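Ras GTPase-activating-like protein IQGAP2 (Homo sapiens, PDB 4EZA) probably binds phosphoinositides through an atypical domain with a pseudo-C2 fold, as part of a Ras GTPase-activating-like signalling protein. Local coordinates at residues 51-56 against 62-67. Numbering follows the deposited sequence.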
loop_
_atom_site.group_PDB
_atom_site.type_symbol
_atom_site.label_atom_id
_atom_site.label_comp_id
_atom_site.label_asym_id
_atom_site.label_seq_id
_atom_site.Cartn_x
_atom_site.Cartn_y
_atom_site.Cartn_z
ATOM N N PHE A 51 -1.352 6.262 -3.976
ATOM C CA PHE A 51 -1.837 4.890 -4.058
ATOM C C PHE A 51 -3.346 4.905 -4.103
ATOM O O PHE A 51 -3.966 5.543 -3.264
ATOM C CB PHE A 51 -1.357 4.076 -2.865
ATOM C CG PHE A 51 0.120 4.021 -2.756
ATOM C CD1 PHE A 51 0.852 3.118 -3.529
ATOM C CD2 PHE A 51 0.802 4.889 -1.899
ATOM C CE1 PHE A 51 2.245 3.099 -3.465
ATOM C CE2 PHE A 51 2.176 4.864 -1.827
ATOM C CZ PHE A 51 2.901 3.975 -2.601
ATOM N N ASP A 52 -3.911 4.264 -5.121
ATOM C CA ASP A 52 -5.363 4.123 -5.276
ATOM C C ASP A 52 -5.724 2.731 -4.804
ATOM O O ASP A 52 -5.113 1.756 -5.261
ATOM C CB ASP A 52 -5.806 4.244 -6.750
ATOM C CG ASP A 52 -5.679 5.657 -7.311
ATOM O OD1 ASP A 52 -5.296 6.596 -6.572
ATOM O OD2 ASP A 52 -5.976 5.829 -8.521
ATOM N N ILE A 53 -6.705 2.631 -3.908
ATOM C CA ILE A 53 -7.161 1.337 -3.411
ATOM C C ILE A 53 -8.548 1.069 -3.937
ATOM O O ILE A 53 -9.465 1.833 -3.666
ATOM C CB ILE A 53 -7.247 1.288 -1.881
ATOM C CG1 ILE A 53 -5.984 1.840 -1.206
ATOM C CG2 ILE A 53 -7.622 -0.129 -1.419
ATOM C CD1 ILE A 53 -4.720 1.110 -1.461
ATOM N N ILE A 54 -8.704 -0.025 -4.670
ATOM C CA ILE A 54 -9.987 -0.344 -5.291
ATOM C C ILE A 54 -10.446 -1.743 -4.880
ATOM O O ILE A 54 -9.672 -2.705 -4.949
ATOM C CB ILE A 54 -9.904 -0.229 -6.834
ATOM C CG1 ILE A 54 -8.834 0.800 -7.243
ATOM C CG2 ILE A 54 -11.265 0.149 -7.411
ATOM C CD1 ILE A 54 -8.037 0.446 -8.501
ATOM N N ALA A 55 -11.692 -1.842 -4.408
ATOM C CA ALA A 55 -12.327 -3.136 -4.162
ATOM C C ALA A 55 -12.476 -3.872 -5.483
ATOM O O ALA A 55 -12.780 -3.261 -6.513
ATOM C CB ALA A 55 -13.704 -2.955 -3.512
ATOM N N THR A 56 -12.234 -5.180 -5.455
ATOM C CA THR A 56 -12.481 -5.996 -6.637
ATOM C C THR A 56 -13.824 -6.714 -6.478
ATOM O O THR A 56 -14.467 -6.626 -5.425
ATOM C CB THR A 56 -11.350 -7.018 -6.899
ATOM O OG1 THR A 56 -11.391 -8.063 -5.918
ATOM C CG2 THR A 56 -9.986 -6.348 -6.872
ATOM N N PHE A 62 -7.997 -6.925 -2.887
ATOM C CA PHE A 62 -7.894 -5.487 -3.142
ATOM C C PHE A 62 -6.922 -5.211 -4.257
ATOM O O PHE A 62 -5.911 -5.886 -4.386
ATOM C CB PHE A 62 -7.458 -4.746 -1.877
ATOM C CG PHE A 62 -8.457 -4.837 -0.763
ATOM C CD1 PHE A 62 -9.457 -3.883 -0.637
ATOM C CD2 PHE A 62 -8.381 -5.874 0.152
ATOM C CE1 PHE A 62 -10.383 -3.968 0.403
ATOM C CE2 PHE A 62 -9.298 -5.978 1.188
ATOM C CZ PHE A 62 -10.305 -5.026 1.310
ATOM N N ASP A 63 -7.232 -4.192 -5.043
ATOM C CA ASP A 63 -6.437 -3.795 -6.182
ATOM C C ASP A 63 -5.762 -2.498 -5.747
ATOM O O ASP A 63 -6.455 -1.522 -5.467
ATOM C CB ASP A 63 -7.417 -3.563 -7.350
ATOM C CG ASP A 63 -6.751 -3.361 -8.680
ATOM O OD1 ASP A 63 -5.524 -3.153 -8.760
ATOM O OD2 ASP A 63 -7.508 -3.383 -9.678
ATOM N N VAL A 64 -4.436 -2.495 -5.636
ATOM C CA VAL A 64 -3.701 -1.292 -5.250
ATOM C C VAL A 64 -2.861 -0.807 -6.416
ATOM O O VAL A 64 -2.038 -1.551 -6.946
ATOM C CB VAL A 64 -2.785 -1.501 -4.008
ATOM C CG1 VAL A 64 -2.027 -0.212 -3.662
ATOM C CG2 VAL A 64 -3.603 -1.999 -2.820
ATOM N N ARG A 65 -3.071 0.449 -6.811
ATOM C CA ARG A 65 -2.298 1.058 -7.912
ATOM C C ARG A 65 -1.324 2.094 -7.373
ATOM O O ARG A 65 -1.684 2.904 -6.507
ATOM C CB ARG A 65 -3.236 1.745 -8.895
ATOM C CG ARG A 65 -4.431 0.921 -9.337
ATOM C CD ARG A 65 -4.052 -0.080 -10.394
ATOM N NE ARG A 65 -5.179 -0.938 -10.749
ATOM C CZ ARG A 65 -5.990 -0.730 -11.783
ATOM N NH1 ARG A 65 -5.807 0.310 -12.585
ATOM N NH2 ARG A 65 -6.988 -1.571 -12.019
ATOM N N SER A 66 -0.088 2.048 -7.865
ATOM C CA SER A 66 0.953 3.007 -7.506
ATOM C C SER A 66 1.090 3.996 -8.642
ATOM O O SER A 66 1.340 3.597 -9.790
ATOM C CB SER A 66 2.277 2.265 -7.263
ATOM O OG SER A 66 3.350 3.154 -6.976
ATOM N N LYS A 67 0.915 5.276 -8.324
ATOM C CA LYS A 67 1.061 6.361 -9.310
ATOM C C LYS A 67 2.182 7.323 -8.970
ATOM O O LYS A 67 2.503 7.548 -7.812
ATOM C CB LYS A 67 -0.235 7.143 -9.460
ATOM C CG LYS A 67 -1.426 6.285 -9.836
ATOM C CD LYS A 67 -2.582 7.209 -10.162
ATOM C CE LYS A 67 -3.662 6.512 -10.941
ATOM N NZ LYS A 67 -4.885 7.363 -10.983
#
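CD1 of Ile54 rests on one face of the Arg65 guanidinium, 3.8 Å from its plane and displaced from the middle, while Asp63 OD1 meets the rim in that plane. Arg65 grips that carboxylate side-on, NE to OD1 at 3.0 Å and NH2 to OD2, but NE comes to OD1 from above the carboxylate plane; NH1 pairs with Glu72 on strand 71-79. The bend at chi2 (-79°) folds the arginine back along its own strand, which is what brings NE to Asp63. An alanine here removes the guanidinium, and would probably leave the Asp63 carboxylate without its two-nitrogen grip, deprive Glu72 of this salt bridge and uncover the end of Ile54. Beneath these side chains runs a beta hairpin, the two central strands of the four-stranded antiparallel sheet in this pseudo-C2 fold. Asp52 and Arg65 form one hydrogen-bonded pair, Arg65 N to Asp52 O at 2.9 Å and nearly straight (170°); Ile54 and Asp63 form the next. On the same face as Arg65, the extended Lys67 chain brings NZ to Asp52 OD2 in a 3.1 Å salt bridge, on the syn side but tilted 27° out of the carboxylate plane; OD1 of that aspartate is buried without a partner. The opposite face is largely apolar: Ile53 CD1 fits against both Val64 methyls (CG2 at 3.6 Å), and Phe51 CE1 lies 3.7 Å from Ser66 OG, with Phe97 of strand 93-97 touching Phe51, Val64 and Ser66.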